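Local coordinates for UPF0201 protein MJ1564 (Methanocaldococcus jannaschii DSM 2661, PDB 2PZZ), which is of unknown function and belongs to an archaeal family that structurally resembles RNA-binding proteins but is unlikely to bind RNA, at residues A[25-30]-A[82-87]; A[52-57]-A[92-97]. All coordinates share one frame; numbering follows the deposited sequence.

Interaction 1 of 2, residues A[25-30]-A[82-87]; sequences NIFPKA and FYLNKQ
L84 CD1 meets both I26 CG2 and F27 CE2 at 3.9 Å, joining helix 16-26 and the turn that follows it to the last residue of strand 79-84, an outer strand of the antiparallel sheet. The L84 side chain is extended, CD1 trans to CA (chi2 -179°), and this reach brings one methyl to both partners. It comes from the opposite direction to F27, and CD1 lies oblique to the ring, whereas the I26 side chain runs at a slant to that of L84. Within 25-30, I26 CG2 also sits 3.8 Å above the plane of the F27 ring, displaced toward its rim, so the same methyl packs on the aromatic face and on L84. Within 82-87, L84 CG lies at the edge of the F82 ring, in its plane, 3.9 Å from F82 CE1. Strand 104-109 supplies V106 to both F27 and F82.

The polar groups bond within their own segment or to other parts of the chain. A30 N donates to F27 O at 3.0 Å, closing a type I turn that leads on toward strand 31-36. N85 is the N-cap of helix 86-90: Q87 N reaches N85 OD1 at 2.6 Å with a bent N-H...O angle of 131°, and A88 N shares this acceptor. K86 NZ is held by a salt bridge to E14 and by the carbonyls of K9 and H101.

The buried meeting between the segments is thus purely apolar, resting on shape and dispersion around a single leucine methyl, with a polar link next to it where N25 ND2 bonds to A89 O of helix 86-90.

Interaction 2 of 2, residues A[52-57]-A[92-97]; sequences EKLKEL and GAVNFD
L57 N donates to K53 O at 3.0 Å, a bond within helix 52-60. The L57 side chain faces V94 and G92, which follow helix 86-90. That helix ends in a Schellman motif: G92, with positive phi (75°), is the C' residue, A93 N bonding to A88 O and G92 N to A89 O. The chain then runs as an irregular loop past the leucines of helix 52-60.

V94 has the largest share of the contact. Its CG2 is anti to the carbonyl carbon (chi1 173°, measured to CG1) and points toward helix 52-60, where it lies 3.7 Å from L57 CB and 3.8 Å from L57 CD1. The L57 side chain slants across V94, so CG2 packs along its stem as well as against one branch. L54, one turn earlier, adds a second leucine: its side chain crosses V94 at about a right angle and brings CD1 to 4.1 Å from V94 CG2. I26 of helix 16-26 touches all three of L54, L57 and V94, and L84 packs on V94 from strand 79-84, which makes the valine a shared apolar point between two helices and the sheet.

The backbone of the loop is held too. V94 N donates to Q61 OE1, so the residue just after helix 52-60 binds the V94 amide while the helix itself packs on its methyl. At the helix end of the loop the contact turns to a carbonyl: both L57 branches approach G92 O, CD1 at 4.1 Å and CD2 at 3.9 Å.

In the fold
The centres of interactions 1 and 2 lie about 7 Å apart, and their segments alternate along the chain: 25-30, 52-57, 82-87, 92-97. Helices 16-26 and 52-60 approach the region made by strand 79-84, helix 86-90 and the loop after it. The two helical sides also pack on each other, K53 CB lying 3.4 Å from I26 O and 3.5 Å from P28 CD, while L84 reaches F96. Segments 82-87 and 92-97 are also joined directly, with a probable hydrogen bond from N85 N to N95 O. Together the contacts form one continuous apolar region, where parts far apart in sequence close over the outer strand 79-84 of the five-stranded antiparallel sheet.

Interaction 1 of 2, residues A[25-30]-A[82-87]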
# COMPACT_ATOMS: atom_id res chain seq x y z
N ASN A 25 10.24 12.65 -4.18
CA ASN A 25 11.58 12.07 -4.07
C ASN A 25 12.05 11.53 -5.41
O ASN A 25 13.25 11.41 -5.64
CB ASN A 25 11.64 10.93 -3.05
CG ASN A 25 11.57 11.41 -1.62
OD1 ASN A 25 11.86 12.57 -1.33
ND2 ASN A 25 11.20 10.51 -0.70
N ILE A 26 11.11 11.18 -6.29
CA ILE A 26 11.47 10.65 -7.60
C ILE A 26 11.27 11.71 -8.70
O ILE A 26 12.03 11.77 -9.67
CB ILE A 26 10.64 9.39 -7.96
CG1 ILE A 26 10.63 8.42 -6.77
CG2 ILE A 26 11.24 8.69 -9.18
CD1 ILE A 26 12.01 7.86 -6.37
N PHE A 27 10.26 12.55 -8.51
CA PHE A 27 9.92 13.60 -9.47
C PHE A 27 9.80 14.93 -8.74
O PHE A 27 8.70 15.45 -8.60
CB PHE A 27 8.59 13.26 -10.17
CG PHE A 27 8.63 11.96 -10.92
CD1 PHE A 27 9.33 11.85 -12.12
CD2 PHE A 27 7.99 10.82 -10.41
CE1 PHE A 27 9.41 10.61 -12.81
CE2 PHE A 27 8.06 9.59 -11.08
CZ PHE A 27 8.78 9.48 -12.28
N PRO A 28 10.93 15.50 -8.30
CA PRO A 28 11.05 16.77 -7.57
C PRO A 28 10.31 17.98 -8.14
O PRO A 28 9.82 18.82 -7.38
CB PRO A 28 12.57 17.01 -7.55
CG PRO A 28 13.14 15.65 -7.58
CD PRO A 28 12.27 14.99 -8.64
N LYS A 29 10.24 18.08 -9.47
CA LYS A 29 9.56 19.20 -10.13
C LYS A 29 8.07 19.00 -10.38
O LYS A 29 7.41 19.89 -10.92
CB LYS A 29 10.22 19.50 -11.48
CG LYS A 29 11.57 20.22 -11.41
CD LYS A 29 12.71 19.27 -11.08
CE LYS A 29 14.05 20.01 -11.06
NZ LYS A 29 14.33 20.73 -12.34
N ALA A 30 7.53 17.86 -9.99
CA ALA A 30 6.11 17.61 -10.23
C ALA A 30 5.16 18.59 -9.56
O ALA A 30 5.37 18.98 -8.41
CB ALA A 30 5.77 16.18 -9.82
N PHE A 82 4.46 2.61 -16.32
CA PHE A 82 4.95 1.65 -15.34
C PHE A 82 4.57 2.16 -13.97
O PHE A 82 4.07 3.27 -13.81
CB PHE A 82 6.48 1.52 -15.46
CG PHE A 82 7.21 2.83 -15.29
CD1 PHE A 82 7.60 3.27 -14.02
CD2 PHE A 82 7.48 3.64 -16.39
CE1 PHE A 82 8.24 4.50 -13.85
CE2 PHE A 82 8.12 4.88 -16.23
CZ PHE A 82 8.50 5.31 -14.95
N TYR A 83 4.81 1.32 -12.97
CA TYR A 83 4.49 1.67 -11.59
C TYR A 83 5.76 1.73 -10.77
O TYR A 83 6.77 1.14 -11.14
CB TYR A 83 3.56 0.62 -10.99
CG TYR A 83 2.14 0.70 -11.50
CD1 TYR A 83 1.79 0.16 -12.74
CD2 TYR A 83 1.16 1.34 -10.76
CE1 TYR A 83 0.48 0.25 -13.21
CE2 TYR A 83 -0.15 1.43 -11.22
CZ TYR A 83 -0.48 0.89 -12.45
OH TYR A 83 -1.78 0.98 -12.89
N LEU A 84 5.72 2.48 -9.68
CA LEU A 84 6.87 2.58 -8.78
C LEU A 84 6.38 2.18 -7.41
O LEU A 84 5.25 2.51 -7.01
CB LEU A 84 7.42 4.01 -8.73
CG LEU A 84 8.10 4.52 -10.00
CD1 LEU A 84 8.60 5.94 -9.78
CD2 LEU A 84 9.25 3.60 -10.37
N ASN A 85 7.23 1.47 -6.68
CA ASN A 85 6.85 1.05 -5.33
C ASN A 85 6.78 2.32 -4.49
O ASN A 85 7.71 3.12 -4.47
CB ASN A 85 7.90 0.11 -4.76
CG ASN A 85 7.50 -0.42 -3.41
OD1 ASN A 85 7.17 0.35 -2.50
ND2 ASN A 85 7.51 -1.74 -3.28
N LYS A 86 5.66 2.50 -3.81
CA LYS A 86 5.42 3.67 -3.00
C LYS A 86 6.29 3.71 -1.74
O LYS A 86 6.70 4.79 -1.29
CB LYS A 86 3.93 3.72 -2.64
CG LYS A 86 3.38 5.08 -2.32
CD LYS A 86 1.92 5.23 -2.76
CE LYS A 86 1.04 4.12 -2.21
NZ LYS A 86 -0.41 4.50 -2.20
N GLN A 87 6.59 2.54 -1.18
CA GLN A 87 7.38 2.44 0.04
C GLN A 87 8.86 2.64 -0.25
O GLN A 87 9.58 3.30 0.51
CB GLN A 87 7.14 1.08 0.71
CG GLN A 87 5.64 0.72 0.78
CD GLN A 87 4.81 1.84 1.40
OE1 GLN A 87 3.63 2.02 1.07
NE2 GLN A 87 5.42 2.60 2.31

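Interaction 2 of 2, residues A[52-57]-A[92-97]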
# COMPACT_ATOMS: atom_id res chain seq x y z
N GLU A 52 15.01 13.93 -14.81
CA GLU A 52 16.40 14.02 -14.36
C GLU A 52 16.68 13.23 -13.09
O GLU A 52 17.61 12.44 -13.04
CB GLU A 52 16.79 15.49 -14.15
CG GLU A 52 17.08 16.24 -15.45
CD GLU A 52 17.04 17.75 -15.28
OE1 GLU A 52 17.63 18.26 -14.30
OE2 GLU A 52 16.41 18.42 -16.13
N LYS A 53 15.88 13.45 -12.06
CA LYS A 53 16.07 12.74 -10.80
C LYS A 53 15.95 11.23 -11.02
O LYS A 53 16.79 10.46 -10.53
CB LYS A 53 15.05 13.22 -9.77
CG LYS A 53 15.20 12.59 -8.39
CD LYS A 53 16.54 12.92 -7.76
CE LYS A 53 16.56 12.59 -6.27
NZ LYS A 53 17.90 12.83 -5.66
N LEU A 54 14.92 10.81 -11.74
CA LEU A 54 14.72 9.39 -12.01
C LEU A 54 15.96 8.79 -12.67
O LEU A 54 16.42 7.70 -12.29
CB LEU A 54 13.50 9.18 -12.93
CG LEU A 54 13.26 7.76 -13.48
CD1 LEU A 54 13.06 6.79 -12.33
CD2 LEU A 54 12.02 7.76 -14.41
N LYS A 55 16.52 9.50 -13.65
CA LYS A 55 17.71 9.01 -14.35
C LYS A 55 18.91 8.84 -13.42
O LYS A 55 19.69 7.90 -13.58
CB LYS A 55 18.09 9.97 -15.48
CG LYS A 55 17.06 10.05 -16.59
CD LYS A 55 17.52 10.96 -17.70
CE LYS A 55 16.50 11.00 -18.83
NZ LYS A 55 16.83 12.00 -19.90
N GLU A 56 19.05 9.74 -12.47
CA GLU A 56 20.15 9.66 -11.51
C GLU A 56 19.99 8.42 -10.64
O GLU A 56 20.94 7.66 -10.45
CB GLU A 56 20.15 10.88 -10.59
CG GLU A 56 20.59 12.18 -11.21
CD GLU A 56 20.28 13.36 -10.31
OE1 GLU A 56 20.36 13.20 -9.07
OE2 GLU A 56 19.96 14.45 -10.84
N LEU A 57 18.79 8.22 -10.11
CA LEU A 57 18.54 7.09 -9.23
C LEU A 57 18.73 5.75 -9.90
O LEU A 57 19.26 4.81 -9.29
CB LEU A 57 17.14 7.20 -8.62
CG LEU A 57 16.91 8.46 -7.78
CD1 LEU A 57 15.47 8.53 -7.34
CD2 LEU A 57 17.85 8.46 -6.57
N GLY A 92 13.42 7.29 -0.86
CA GLY A 92 14.26 7.74 -1.95
C GLY A 92 14.80 6.68 -2.90
O GLY A 92 15.78 6.92 -3.59
N ALA A 93 14.16 5.52 -2.95
CA ALA A 93 14.62 4.44 -3.82
C ALA A 93 13.63 4.12 -4.95
O ALA A 93 12.41 4.23 -4.77
CB ALA A 93 14.88 3.19 -2.99
N VAL A 94 14.17 3.72 -6.09
CA VAL A 94 13.33 3.35 -7.23
C VAL A 94 13.16 1.84 -7.31
O VAL A 94 14.14 1.10 -7.38
CB VAL A 94 13.93 3.82 -8.57
CG1 VAL A 94 13.11 3.25 -9.73
CG2 VAL A 94 13.94 5.35 -8.64
N ASN A 95 11.90 1.40 -7.29
CA ASN A 95 11.57 -0.02 -7.37
C ASN A 95 10.28 -0.16 -8.20
O ASN A 95 9.29 0.52 -7.96
CB ASN A 95 11.39 -0.58 -5.96
CG ASN A 95 11.84 -2.00 -5.85
OD1 ASN A 95 11.04 -2.91 -5.70
ND2 ASN A 95 13.15 -2.22 -5.94
N PHE A 96 10.30 -1.07 -9.18
CA PHE A 96 9.18 -1.27 -10.09
C PHE A 96 8.01 -2.20 -9.70
O PHE A 96 7.07 -2.37 -10.48
CB PHE A 96 9.74 -1.68 -11.45
CG PHE A 96 10.62 -0.64 -12.06
CD1 PHE A 96 10.08 0.58 -12.48
CD2 PHE A 96 11.99 -0.85 -12.19
CE1 PHE A 96 10.90 1.58 -13.02
CE2 PHE A 96 12.81 0.14 -12.73
CZ PHE A 96 12.26 1.36 -13.14
N ASP A 97 8.06 -2.78 -8.52
CA ASP A 97 6.96 -3.65 -8.08
C ASP A 97 5.90 -2.81 -7.37
O ASP A 97 6.23 -1.94 -6.58
CB ASP A 97 7.50 -4.71 -7.13
CG ASP A 97 8.13 -4.10 -5.90
OD1 ASP A 97 8.88 -3.12 -6.06
OD2 ASP A 97 7.88 -4.61 -4.78